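Local coordinates for protein L-hydantoinase (Arthrobacter aurescens, PDB 1GKR) that hydrolyses the cyclic amide ring of 5-substituted hydantoins with two zinc ions per subunit, preferring aryl over alkyl derivatives, with a stereoselectivity that depends on the substrate, at residues Ile64-Lys69 against Leu107-Gln112; Asp78-Ala83 against Gln404-His409; Val179-Ala184 against Arg234-His239; Lys203-Tyr208 against Pro280-Ala285; Asp386-Ile391 against Thr426-Thr431. All blocks are in the same frame, centred on the assembly; numbering follows the deposited sequence.

All five contacts lie within one amidohydrolase chain, a TIM-type hydrolase with an accompanying beta domain. Contact 1 uses the loop before helix 75-85, contact 2 the helix itself; they touch through K69 and L408, centres about 17 Å apart. Contact 2 also meets contact 5, about 18 Å between centres, where A83 packs on T426, so these two join the barrel to the late beta part. Contact 3 pairs strands 179-182 and 234-237 at the zinc site, and contact 4, about 23 Å away between centres, reaches it through A285. Along the chain contacts 1 and 2, 2 and 5, and 3 and 4 cross. Contacts 4 and 5 are farthest apart, about 38 Å between centres.

Contact 1 (Ile64-Lys69 against Leu107-Gln112); sequences IDMDLK and LEKKKQ
M66 lays its thioether against the helix face formed by E108, K109 and Q112, and thereby joins two elements of the amidohydrolase TIM-barrel fold: the loop after strand 51-62, the strand that carries zinc ligands H60 and H62, and helix 103-116. The M66 chain bends at chi2 and again at chi3 (-93°), which sets its methyl CE over the helix backbone, 3.7 Å from K109 CA and 4.0 Å from K109 CB. Sulfur SD faces the aliphatic part of Q112, 4.4 Å from its CG. An unbranched, flexible methionine suits this place because it can fit its tip to a helix surface. K109 offers mainly its inner carbons to M66 and runs on toward E92, to which its NZ makes a long, weak ion pair. Farther along, K69 and Q112 cross at about a right angle, with K69 NZ and Q112 NE2 4.2 Å apart, a loose approach. The loop is stiffened from within by D65, whose carboxylate also forms a salt bridge with R116, a residue of the same helix 103-116. D65 OD2 takes the M66 N-H at 2.8 Å, the donor standing 42° out of the carboxylate plane.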
# COMPACT_ATOMS: atom_id res chain seq x y z
N ILE A 64 25.12 -18.17 -27.91
CA ILE A 64 25.69 -19.39 -27.33
C ILE A 64 27.09 -19.70 -27.83
O ILE A 64 28.05 -19.56 -27.08
CB ILE A 64 24.82 -20.62 -27.62
CG1 ILE A 64 23.36 -20.35 -27.26
CG2 ILE A 64 25.37 -21.81 -26.83
CD1 ILE A 64 23.03 -20.54 -25.80
N ASP A 65 27.17 -20.14 -29.09
CA ASP A 65 28.43 -20.48 -29.77
C ASP A 65 29.27 -21.48 -28.98
O ASP A 65 28.74 -22.40 -28.35
CB ASP A 65 29.24 -19.20 -30.01
CG ASP A 65 30.22 -19.31 -31.19
OD1 ASP A 65 29.76 -19.21 -32.35
OD2 ASP A 65 31.44 -19.47 -30.95
N MET A 66 30.59 -21.30 -29.03
CA MET A 66 31.53 -22.18 -28.34
C MET A 66 31.37 -23.64 -28.77
O MET A 66 31.06 -23.90 -29.93
CB MET A 66 31.39 -22.03 -26.83
CG MET A 66 31.53 -20.58 -26.38
SD MET A 66 33.03 -19.76 -27.03
CE MET A 66 34.18 -20.08 -25.67
N ASP A 67 31.58 -24.58 -27.86
CA ASP A 67 31.48 -26.00 -28.22
C ASP A 67 30.14 -26.43 -28.80
O ASP A 67 30.02 -27.51 -29.37
CB ASP A 67 31.82 -26.89 -27.01
CG ASP A 67 33.28 -26.80 -26.60
OD1 ASP A 67 34.06 -26.10 -27.30
OD2 ASP A 67 33.64 -27.43 -25.58
N LEU A 68 29.13 -25.58 -28.67
CA LEU A 68 27.82 -25.91 -29.19
C LEU A 68 27.46 -25.07 -30.40
O LEU A 68 26.30 -25.02 -30.80
CB LEU A 68 26.77 -25.68 -28.10
CG LEU A 68 27.03 -26.36 -26.75
CD1 LEU A 68 25.95 -25.94 -25.77
CD2 LEU A 68 27.06 -27.88 -26.93
N LYS A 69 28.45 -24.42 -31.00
CA LYS A 69 28.16 -23.55 -32.12
C LYS A 69 27.40 -24.19 -33.28
O LYS A 69 26.59 -23.52 -33.92
CB LYS A 69 29.43 -22.87 -32.61
CG LYS A 69 30.36 -23.72 -33.42
CD LYS A 69 31.71 -23.02 -33.60
CE LYS A 69 32.52 -23.06 -32.30
NZ LYS A 69 33.81 -22.32 -32.40
N LEU A 107 37.77 -15.39 -20.58
CA LEU A 107 38.83 -14.90 -21.45
C LEU A 107 38.80 -15.57 -22.82
O LEU A 107 39.10 -14.94 -23.85
CB LEU A 107 40.21 -15.14 -20.83
CG LEU A 107 40.88 -14.05 -19.99
CD1 LEU A 107 40.12 -12.74 -20.10
CD2 LEU A 107 40.93 -14.51 -18.57
N GLU A 108 38.44 -16.85 -22.84
CA GLU A 108 38.38 -17.58 -24.09
C GLU A 108 37.22 -17.10 -24.95
O GLU A 108 37.39 -16.90 -26.15
CB GLU A 108 38.26 -19.09 -23.82
CG GLU A 108 38.44 -19.98 -25.05
CD GLU A 108 39.73 -19.68 -25.83
OE1 GLU A 108 40.77 -19.39 -25.19
OE2 GLU A 108 39.70 -19.73 -27.08
N LYS A 109 36.05 -16.90 -24.33
CA LYS A 109 34.88 -16.45 -25.07
C LYS A 109 35.13 -15.05 -25.64
O LYS A 109 34.72 -14.74 -26.76
CB LYS A 109 33.63 -16.43 -24.18
CG LYS A 109 32.36 -16.12 -24.96
CD LYS A 109 31.13 -15.91 -24.09
CE LYS A 109 30.41 -17.20 -23.81
NZ LYS A 109 28.95 -16.97 -23.65
N LYS A 110 35.83 -14.22 -24.88
CA LYS A 110 36.13 -12.86 -25.32
C LYS A 110 37.02 -12.87 -26.56
O LYS A 110 36.82 -12.08 -27.50
CB LYS A 110 36.82 -12.12 -24.20
CG LYS A 110 37.41 -10.78 -24.58
CD LYS A 110 37.93 -10.14 -23.31
CE LYS A 110 38.93 -9.05 -23.58
NZ LYS A 110 39.48 -8.60 -22.26
N LYS A 111 38.00 -13.77 -26.55
CA LYS A 111 38.93 -13.91 -27.65
C LYS A 111 38.17 -14.33 -28.90
O LYS A 111 38.28 -13.71 -29.95
CB LYS A 111 39.97 -14.96 -27.28
CG LYS A 111 41.10 -15.16 -28.26
CD LYS A 111 42.06 -16.19 -27.67
CE LYS A 111 42.87 -16.93 -28.72
NZ LYS A 111 43.57 -18.10 -28.11
N GLN A 112 37.38 -15.38 -28.76
CA GLN A 112 36.58 -15.90 -29.85
C GLN A 112 35.60 -14.87 -30.40
O GLN A 112 35.59 -14.57 -31.59
CB GLN A 112 35.80 -17.12 -29.37
CG GLN A 112 36.68 -18.28 -29.00
CD GLN A 112 36.89 -19.20 -30.16
OE1 GLN A 112 37.29 -18.77 -31.25
NE2 GLN A 112 36.61 -20.48 -29.95

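Contact 2 (Asp78-Ala83 against Gln404-His409); sequences DSESAA and QFRSLH
R406 bends its side chain at chi2 and chi3 to meet that of E80, which projects from helix 75-85; the pair cross obliquely, with carboxylate and guanidinium planes 36° apart. Their salt bridge runs from R406 NH2 to E80 OE1 at 2.6 Å, but the N-H is bent to 120°, so the hydrogen bond is weak and the attraction is probably mainly one of charge. A water gives hydrogen bonds to E80 OE1 and R406 O, tying the carboxylate to the loop backbone, while E80 OE2 forms a second salt bridge with K118. Deeper in lies D78, a short acid whose two oxygens serve different partners. OD1 accepts L408 N at 3.2 Å, from 48° above the carboxylate plane, and also R74 N. OD2 packs against S407 CB at 3.5 Å, reaches H409 N through a water, and accepts a hydrogen bond from H313 NE2. D78 thus ties a helix of the amidohydrolase TIM barrel to H313, the residue after zinc ligand D312, near the metal-bearing end.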
# COMPACT_ATOMS: atom_id res chain seq x y z
N ASP A 78 24.75 -15.29 -36.54
CA ASP A 78 23.74 -14.54 -35.80
C ASP A 78 24.06 -13.06 -35.65
O ASP A 78 23.15 -12.23 -35.63
CB ASP A 78 23.55 -15.18 -34.42
CG ASP A 78 23.07 -16.60 -34.51
OD1 ASP A 78 23.72 -17.40 -35.22
OD2 ASP A 78 22.04 -16.93 -33.88
N SER A 79 25.34 -12.70 -35.54
CA SER A 79 25.64 -11.29 -35.41
C SER A 79 25.25 -10.56 -36.71
O SER A 79 25.12 -9.34 -36.73
CB SER A 79 27.12 -11.07 -35.05
OG SER A 79 27.97 -11.19 -36.17
N GLU A 80 25.05 -11.29 -37.79
CA GLU A 80 24.64 -10.63 -39.02
C GLU A 80 23.16 -10.30 -38.88
O GLU A 80 22.68 -9.31 -39.43
CB GLU A 80 24.86 -11.51 -40.25
CG GLU A 80 26.32 -11.71 -40.61
CD GLU A 80 26.51 -12.01 -42.08
OE1 GLU A 80 25.53 -12.41 -42.74
OE2 GLU A 80 27.65 -11.86 -42.58
N SER A 81 22.43 -11.14 -38.15
CA SER A 81 21.01 -10.89 -37.93
C SER A 81 20.88 -9.61 -37.11
O SER A 81 19.99 -8.80 -37.36
CB SER A 81 20.36 -12.04 -37.15
OG SER A 81 20.02 -13.11 -38.00
N ALA A 82 21.78 -9.44 -36.14
CA ALA A 82 21.76 -8.24 -35.32
C ALA A 82 21.98 -7.04 -36.23
O ALA A 82 21.19 -6.10 -36.24
CB ALA A 82 22.86 -8.30 -34.27
N ALA A 83 23.05 -7.09 -37.02
CA ALA A 83 23.37 -6.00 -37.92
C ALA A 83 22.19 -5.57 -38.78
O ALA A 83 21.88 -4.39 -38.84
CB ALA A 83 24.53 -6.36 -38.80
N GLN A 404 15.03 -16.38 -44.53
CA GLN A 404 16.00 -15.40 -45.00
C GLN A 404 16.93 -14.96 -43.87
O GLN A 404 17.87 -14.19 -44.09
CB GLN A 404 15.29 -14.17 -45.57
CG GLN A 404 14.48 -14.46 -46.82
CD GLN A 404 15.28 -15.24 -47.85
OE1 GLN A 404 16.35 -14.80 -48.30
NE2 GLN A 404 14.79 -16.42 -48.22
N PHE A 405 16.66 -15.44 -42.66
CA PHE A 405 17.47 -15.10 -41.49
C PHE A 405 18.94 -15.38 -41.75
O PHE A 405 19.29 -16.38 -42.36
CB PHE A 405 17.03 -15.90 -40.27
CG PHE A 405 15.82 -15.33 -39.58
CD1 PHE A 405 15.09 -14.29 -40.15
CD2 PHE A 405 15.40 -15.86 -38.35
CE1 PHE A 405 13.96 -13.79 -39.51
CE2 PHE A 405 14.27 -15.36 -37.71
CZ PHE A 405 13.55 -14.32 -38.29
N ARG A 406 19.79 -14.50 -41.25
CA ARG A 406 21.22 -14.66 -41.42
C ARG A 406 21.82 -15.55 -40.34
O ARG A 406 22.96 -16.00 -40.45
CB ARG A 406 21.87 -13.28 -41.37
CG ARG A 406 21.13 -12.26 -42.23
CD ARG A 406 21.33 -12.57 -43.68
NE ARG A 406 22.74 -12.46 -44.02
CZ ARG A 406 23.38 -13.26 -44.88
NH1 ARG A 406 22.73 -14.24 -45.50
NH2 ARG A 406 24.67 -13.06 -45.13
N SER A 407 21.05 -15.82 -39.29
CA SER A 407 21.52 -16.64 -38.18
C SER A 407 21.63 -18.12 -38.52
O SER A 407 21.20 -18.56 -39.58
CB SER A 407 20.58 -16.48 -36.99
OG SER A 407 19.27 -16.88 -37.33
N LEU A 408 22.19 -18.90 -37.59
CA LEU A 408 22.34 -20.33 -37.80
C LEU A 408 20.98 -20.97 -38.02
O LEU A 408 20.80 -21.72 -38.97
CB LEU A 408 23.02 -20.99 -36.61
CG LEU A 408 23.15 -22.51 -36.81
CD1 LEU A 408 24.11 -22.75 -37.96
CD2 LEU A 408 23.63 -23.20 -35.53
N HIS A 409 20.02 -20.68 -37.15
CA HIS A 409 18.69 -21.24 -37.32
C HIS A 409 17.78 -20.35 -38.15
O HIS A 409 17.93 -19.13 -38.17
CB HIS A 409 18.08 -21.54 -35.96
CG HIS A 409 18.71 -22.71 -35.28
ND1 HIS A 409 18.75 -23.96 -35.86
CD2 HIS A 409 19.38 -22.81 -34.11
CE1 HIS A 409 19.42 -24.78 -35.08
NE2 HIS A 409 19.82 -24.11 -34.01
O HOH W 1 20.93 -19.50 -34.45
O HOH W 2 25.16 -15.18 -42.40
O HOH W 3 17.92 -14.67 -36.37

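Contact 3 (Val179-Ala184 against Arg234-His239); sequences VIVVHA and RLIVLH. With ZN (zinc ion), chain E.
V181 and L238 pack closely, V181 CG2 lying 3.5 Å from L238 CD1, while V181 CG1 runs beside I236 CB; beta-branched residues suit such buried strands. An alanine in place of L238 would lack CG and both methyls and would probably open a gap beside V181. Underneath runs the parallel ladder: I180 N binds R234 O at 3.1 Å and L238 N binds V182 O, but the bond from V182 N to I236 O is weak. The strands, twisted by 24°, belong to the TIM barrel, whose C-terminal strand ends carry metal ligands. There H183 ND1 and H239 NE2, ring nitrogens suited to zinc, grip one ion at 2.0 and 2.3 Å, with carboxylated K147 as third ligand. H183 CG, anti to the backbone N (chi1 175°), puts the ring beside H239, whose edge meets the H183 face, offset, planes 77° apart; E185 holds H183 NE2. A water spans A184 N and L238 O. The opposite end is looser: R234 is partly exposed, its NH1 in a salt bridge with D258.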
# COMPACT_ATOMS: atom_id res chain seq x y z
N VAL A 179 26.33 -5.55 -11.98
CA VAL A 179 24.89 -5.71 -12.19
C VAL A 179 24.60 -7.20 -12.15
O VAL A 179 25.40 -7.99 -12.64
CB VAL A 179 24.46 -5.18 -13.58
CG1 VAL A 179 22.96 -5.32 -13.76
CG2 VAL A 179 24.90 -3.76 -13.75
N ILE A 180 23.47 -7.58 -11.57
CA ILE A 180 23.08 -8.99 -11.56
C ILE A 180 21.68 -9.05 -12.19
O ILE A 180 20.80 -8.26 -11.86
CB ILE A 180 23.00 -9.56 -10.13
CG1 ILE A 180 22.50 -11.01 -10.18
CG2 ILE A 180 22.07 -8.75 -9.28
CD1 ILE A 180 23.48 -11.96 -10.83
N VAL A 181 21.50 -9.96 -13.14
CA VAL A 181 20.20 -10.11 -13.76
C VAL A 181 19.81 -11.53 -13.39
O VAL A 181 20.68 -12.39 -13.24
CB VAL A 181 20.26 -9.94 -15.31
CG1 VAL A 181 20.92 -8.63 -15.65
CG2 VAL A 181 21.02 -11.07 -15.96
N VAL A 182 18.52 -11.80 -13.22
CA VAL A 182 18.11 -13.15 -12.86
C VAL A 182 16.91 -13.58 -13.67
O VAL A 182 16.17 -12.75 -14.19
CB VAL A 182 17.71 -13.27 -11.36
CG1 VAL A 182 18.74 -12.64 -10.49
CG2 VAL A 182 16.39 -12.62 -11.13
N HIS A 183 16.74 -14.89 -13.77
CA HIS A 183 15.59 -15.48 -14.43
C HIS A 183 14.73 -15.83 -13.22
O HIS A 183 15.08 -16.72 -12.43
CB HIS A 183 15.98 -16.76 -15.18
CG HIS A 183 14.82 -17.48 -15.79
ND1 HIS A 183 14.68 -17.65 -17.16
CD2 HIS A 183 13.74 -18.07 -15.22
CE1 HIS A 183 13.56 -18.31 -17.40
NE2 HIS A 183 12.97 -18.57 -16.24
N ALA A 184 13.63 -15.12 -13.02
CA ALA A 184 12.83 -15.39 -11.84
C ALA A 184 11.60 -16.25 -11.98
O ALA A 184 10.56 -15.80 -12.44
CB ALA A 184 12.45 -14.08 -11.16
N ARG A 234 22.59 -3.65 -7.93
CA ARG A 234 21.72 -3.29 -9.04
C ARG A 234 21.17 -4.61 -9.59
O ARG A 234 21.93 -5.52 -9.92
CB ARG A 234 22.49 -2.55 -10.13
CG ARG A 234 21.57 -1.65 -10.92
CD ARG A 234 22.11 -1.31 -12.28
NE ARG A 234 23.04 -0.19 -12.33
CZ ARG A 234 22.76 1.05 -11.92
NH1 ARG A 234 21.58 1.32 -11.39
NH2 ARG A 234 23.65 2.02 -12.08
N LEU A 235 19.85 -4.71 -9.67
CA LEU A 235 19.20 -5.92 -10.12
C LEU A 235 18.26 -5.69 -11.30
O LEU A 235 17.47 -4.75 -11.30
CB LEU A 235 18.39 -6.49 -8.97
CG LEU A 235 17.36 -7.56 -9.35
CD1 LEU A 235 18.11 -8.77 -9.85
CD2 LEU A 235 16.49 -7.94 -8.17
N ILE A 236 18.33 -6.55 -12.31
CA ILE A 236 17.41 -6.41 -13.43
C ILE A 236 16.66 -7.72 -13.54
O ILE A 236 17.29 -8.76 -13.73
CB ILE A 236 18.12 -6.24 -14.78
CG1 ILE A 236 18.92 -4.95 -14.82
CG2 ILE A 236 17.07 -6.22 -15.89
CD1 ILE A 236 19.64 -4.75 -16.14
N VAL A 237 15.34 -7.71 -13.43
CA VAL A 237 14.61 -8.95 -13.60
C VAL A 237 14.37 -9.12 -15.10
O VAL A 237 13.73 -8.29 -15.74
CB VAL A 237 13.27 -8.92 -12.86
CG1 VAL A 237 12.51 -10.23 -13.11
CG2 VAL A 237 13.52 -8.72 -11.37
N LEU A 238 14.92 -10.20 -15.65
CA LEU A 238 14.83 -10.51 -17.07
C LEU A 238 13.46 -10.97 -17.48
O LEU A 238 12.66 -11.43 -16.65
CB LEU A 238 15.84 -11.60 -17.43
CG LEU A 238 17.31 -11.27 -17.19
CD1 LEU A 238 18.14 -12.52 -17.37
CD2 LEU A 238 17.76 -10.20 -18.15
N HIS A 239 13.19 -10.85 -18.78
CA HIS A 239 11.91 -11.24 -19.39
C HIS A 239 10.73 -11.42 -18.45
O HIS A 239 10.39 -12.56 -18.12
CB HIS A 239 12.09 -12.53 -20.18
CG HIS A 239 12.86 -13.57 -19.44
ND1 HIS A 239 12.66 -13.82 -18.10
CD2 HIS A 239 13.83 -14.42 -19.84
CE1 HIS A 239 13.47 -14.79 -17.71
NE2 HIS A 239 14.19 -15.17 -18.75
ZN ZN E . 15.54 -16.99 -18.89
O HOH W 4 12.74 -13.50 -14.99

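Contact 4 (Lys203-Tyr208 against Pro280-Ala285); sequences KDMAAY and PYMKVA
Y208 and M205, on one side of helix 205-211, pack against K283 in the loop 280-285, a mixed apolar and polar contact among the connections between barrel strands. The K283 chain is fully extended, and its CE sits over the face of the Y208 ring, 3.8 Å from the centroid and 19° off the normal, a CH-pi contact. NZ lies farther out, 5.0 Å from the same centroid, so the cation-pi component is off-centre; the ammonium is held by the backbone oxygens of A331 and V328. A long lysine suits this place, since its methylenes cover the ring before the charge reaches those carbonyls. In the amidohydrolase TIM barrel, this helix lies between strands 179-182 and 234-237, whereas the loop follows strand 259-263 and ends near the metals: A285 CB lies close to zinc ligand H183. M205 adds its methyl CE, bent in to 3.9 Å from K283 CA. At the ring rim, Y208 OH donates to V284 O at 2.6 Å from 54° above the carbonyl plane. A phenylalanine here would lack that hydroxyl and would probably leave V284 O without this bond and the loop less firmly tied to the helix. A285 CB rests 3.7 Å from Y208 OH.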
# COMPACT_ATOMS: atom_id res chain seq x y z
N LYS A 203 -0.82 -32.03 -22.78
CA LYS A 203 0.32 -32.02 -23.69
C LYS A 203 0.27 -30.77 -24.57
O LYS A 203 1.05 -30.63 -25.50
CB LYS A 203 0.31 -33.26 -24.59
CG LYS A 203 0.61 -34.57 -23.88
CD LYS A 203 0.61 -35.73 -24.87
CE LYS A 203 1.09 -37.03 -24.22
NZ LYS A 203 1.10 -38.18 -25.18
N ASP A 204 -0.67 -29.89 -24.23
CA ASP A 204 -0.96 -28.60 -24.88
C ASP A 204 0.14 -27.57 -24.73
O ASP A 204 1.14 -27.77 -24.05
CB ASP A 204 -2.15 -27.92 -24.22
CG ASP A 204 -3.45 -28.37 -24.74
OD1 ASP A 204 -3.63 -28.35 -25.98
OD2 ASP A 204 -4.30 -28.73 -23.90
N MET A 205 -0.10 -26.42 -25.36
CA MET A 205 0.77 -25.28 -25.20
C MET A 205 0.08 -24.68 -23.97
O MET A 205 0.71 -24.11 -23.08
CB MET A 205 0.66 -24.32 -26.38
CG MET A 205 1.82 -24.41 -27.34
SD MET A 205 3.41 -24.25 -26.49
CE MET A 205 3.50 -22.48 -26.27
N ALA A 206 -1.24 -24.86 -23.93
CA ALA A 206 -2.05 -24.38 -22.82
C ALA A 206 -1.58 -25.10 -21.56
O ALA A 206 -1.44 -24.49 -20.50
CB ALA A 206 -3.49 -24.68 -23.07
N ALA A 207 -1.36 -26.40 -21.68
CA ALA A 207 -0.90 -27.18 -20.55
C ALA A 207 0.46 -26.66 -20.06
O ALA A 207 0.75 -26.62 -18.85
CB ALA A 207 -0.78 -28.64 -20.95
N TYR A 208 1.31 -26.27 -21.01
CA TYR A 208 2.61 -25.75 -20.68
C TYR A 208 2.48 -24.48 -19.84
O TYR A 208 2.99 -24.40 -18.73
CB TYR A 208 3.40 -25.45 -21.96
CG TYR A 208 4.65 -24.66 -21.71
CD1 TYR A 208 5.65 -25.16 -20.88
CD2 TYR A 208 4.82 -23.40 -22.25
CE1 TYR A 208 6.79 -24.41 -20.59
CE2 TYR A 208 5.96 -22.63 -21.97
CZ TYR A 208 6.93 -23.15 -21.13
OH TYR A 208 8.05 -22.40 -20.85
N PRO A 280 4.96 -24.88 -30.63
CA PRO A 280 6.26 -24.90 -29.96
C PRO A 280 7.23 -23.77 -30.29
O PRO A 280 8.16 -23.53 -29.55
CB PRO A 280 6.82 -26.27 -30.33
CG PRO A 280 6.26 -26.50 -31.71
CD PRO A 280 4.83 -26.01 -31.57
N TYR A 281 7.00 -23.09 -31.39
CA TYR A 281 7.90 -22.01 -31.78
C TYR A 281 7.66 -20.76 -30.96
O TYR A 281 8.33 -19.74 -31.12
CB TYR A 281 7.73 -21.72 -33.28
CG TYR A 281 8.29 -22.85 -34.09
CD1 TYR A 281 9.67 -23.09 -34.11
CD2 TYR A 281 7.45 -23.75 -34.76
CE1 TYR A 281 10.20 -24.20 -34.76
CE2 TYR A 281 7.97 -24.87 -35.41
CZ TYR A 281 9.34 -25.09 -35.41
OH TYR A 281 9.87 -26.19 -36.03
N MET A 282 6.72 -20.87 -30.05
CA MET A 282 6.33 -19.79 -29.18
C MET A 282 6.58 -20.23 -27.74
O MET A 282 6.34 -19.49 -26.79
CB MET A 282 4.85 -19.53 -29.39
CG MET A 282 4.22 -18.56 -28.46
SD MET A 282 2.45 -18.83 -28.43
CE MET A 282 2.19 -19.21 -30.07
N LYS A 283 7.06 -21.46 -27.59
CA LYS A 283 7.34 -21.97 -26.25
C LYS A 283 8.60 -21.33 -25.72
O LYS A 283 9.70 -21.62 -26.20
CB LYS A 283 7.53 -23.48 -26.27
CG LYS A 283 7.68 -24.04 -24.88
CD LYS A 283 7.86 -25.53 -24.89
CE LYS A 283 8.18 -26.04 -23.51
NZ LYS A 283 8.48 -27.48 -23.55
N VAL A 284 8.43 -20.47 -24.73
CA VAL A 284 9.56 -19.78 -24.15
C VAL A 284 9.36 -19.75 -22.62
O VAL A 284 8.29 -20.12 -22.13
CB VAL A 284 9.62 -18.37 -24.79
CG1 VAL A 284 8.67 -17.45 -24.10
CG2 VAL A 284 11.04 -17.85 -24.79
N ALA A 285 10.38 -19.36 -21.86
CA ALA A 285 10.22 -19.33 -20.39
C ALA A 285 10.74 -18.03 -19.83
O ALA A 285 11.91 -17.69 -20.07
CB ALA A 285 10.96 -20.46 -19.76

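Contact 5 (Asp386-Ile391 against Thr426-Thr431); sequences DADLLI and TMVRGT
D386 lies side by side with R429, its CG 3.8 Å from R429 CG, so the aliphatic part of the arginine covers the acid while their charged ends go elsewhere: D386 OD2 to K378, R429 NE to D120. The two flat groups stand 86° apart. A387, at the centre of an inverse gamma turn, sends its carbonyl to the opposing turn, where G430 N binds A387 O at 3.1 Å and almost straight (173°). Glycine suits position 430, because at its backbone angles a CB would be jammed against the carbonyl O of R429. In D388, CG anti to the carbonyl carbon (chi1 -66°) aims the short acid at the turn; OD1 accepts R429 N at 2.6 Å nearly along its C-O axis while OD2 pairs with K378. L389 then begins the strand. Its O accepts M427 N at 3.0 Å, its own N gives only a weak bond to M427 O, and CD2 packs on M427 CG at 3.6 Å. L390 and T426 form a non-hydrogen-bonded antiparallel pair, CD2 resting on T426 CB. Strand 389-393 thus pairs antiparallel with 418-428, whose type I' turn V428-T431 leads on to 431-435, a tight beta hairpin in the beta domain beside the amidohydrolase barrel.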
# COMPACT_ATOMS: atom_id res chain seq x y z
N ASP A 386 30.18 6.55 -29.54
CA ASP A 386 30.53 5.82 -30.76
C ASP A 386 29.42 6.18 -31.75
O ASP A 386 28.25 6.26 -31.38
CB ASP A 386 30.51 4.31 -30.55
CG ASP A 386 31.67 3.82 -29.70
OD1 ASP A 386 32.60 4.62 -29.43
OD2 ASP A 386 31.66 2.63 -29.31
N ALA A 387 29.78 6.40 -33.00
CA ALA A 387 28.78 6.73 -34.01
C ALA A 387 28.00 5.48 -34.39
O ALA A 387 28.29 4.84 -35.41
CB ALA A 387 29.46 7.34 -35.25
N ASP A 388 27.02 5.10 -33.57
CA ASP A 388 26.20 3.93 -33.87
C ASP A 388 24.78 4.39 -34.19
O ASP A 388 24.01 4.71 -33.29
CB ASP A 388 26.18 2.97 -32.67
CG ASP A 388 27.55 2.34 -32.39
OD1 ASP A 388 28.52 2.65 -33.12
OD2 ASP A 388 27.67 1.52 -31.45
N LEU A 389 24.42 4.45 -35.48
CA LEU A 389 23.09 4.88 -35.84
C LEU A 389 22.36 3.90 -36.70
O LEU A 389 22.92 2.94 -37.22
CB LEU A 389 23.05 6.17 -36.66
CG LEU A 389 24.08 7.25 -36.96
CD1 LEU A 389 25.31 7.10 -36.12
CD2 LEU A 389 24.40 7.17 -38.41
N LEU A 390 21.09 4.22 -36.87
CA LEU A 390 20.18 3.47 -37.70
C LEU A 390 19.37 4.53 -38.44
O LEU A 390 18.89 5.49 -37.82
CB LEU A 390 19.22 2.61 -36.86
CG LEU A 390 19.75 1.61 -35.82
CD1 LEU A 390 18.59 0.76 -35.30
CD2 LEU A 390 20.79 0.72 -36.46
N ILE A 391 19.27 4.41 -39.75
CA ILE A 391 18.42 5.33 -40.49
C ILE A 391 17.17 4.46 -40.61
O ILE A 391 17.24 3.33 -41.08
CB ILE A 391 18.99 5.66 -41.88
CG1 ILE A 391 20.27 6.49 -41.73
CG2 ILE A 391 17.96 6.43 -42.68
CD1 ILE A 391 20.90 6.90 -43.04
N THR A 426 22.54 0.57 -41.02
CA THR A 426 22.97 0.48 -39.65
C THR A 426 24.48 0.59 -39.65
O THR A 426 25.16 -0.08 -40.43
CB THR A 426 22.48 -0.83 -38.96
OG1 THR A 426 23.58 -1.51 -38.36
CG2 THR A 426 21.76 -1.73 -39.93
N MET A 427 24.99 1.49 -38.81
CA MET A 427 26.43 1.66 -38.73
C MET A 427 26.91 1.63 -37.30
O MET A 427 26.21 2.07 -36.38
CB MET A 427 26.89 2.96 -39.40
CG MET A 427 26.57 4.26 -38.67
SD MET A 427 27.71 5.64 -39.13
CE MET A 427 27.18 6.03 -40.76
N VAL A 428 28.10 1.07 -37.11
CA VAL A 428 28.68 1.06 -35.78
C VAL A 428 30.07 1.68 -35.90
O VAL A 428 30.81 1.39 -36.85
CB VAL A 428 28.73 -0.37 -35.14
CG1 VAL A 428 28.05 -1.35 -36.04
CG2 VAL A 428 30.16 -0.78 -34.81
N ARG A 429 30.37 2.57 -34.96
CA ARG A 429 31.63 3.29 -34.92
C ARG A 429 32.00 3.93 -36.26
O ARG A 429 33.13 3.83 -36.76
CB ARG A 429 32.74 2.37 -34.42
CG ARG A 429 32.67 2.17 -32.92
CD ARG A 429 33.69 1.15 -32.42
NE ARG A 429 33.36 -0.20 -32.87
CZ ARG A 429 33.95 -0.81 -33.90
NH1 ARG A 429 34.89 -0.19 -34.58
NH2 ARG A 429 33.57 -2.04 -34.24
N GLY A 430 31.01 4.59 -36.86
CA GLY A 430 31.24 5.28 -38.11
C GLY A 430 31.31 4.47 -39.39
O GLY A 430 31.54 5.05 -40.45
N THR A 431 31.12 3.15 -39.35
CA THR A 431 31.18 2.44 -40.62
C THR A 431 29.89 1.66 -40.89
O THR A 431 29.30 1.06 -39.99
CB THR A 431 32.47 1.55 -40.72
OG1 THR A 431 32.11 0.17 -40.71
CG2 THR A 431 33.44 1.85 -39.57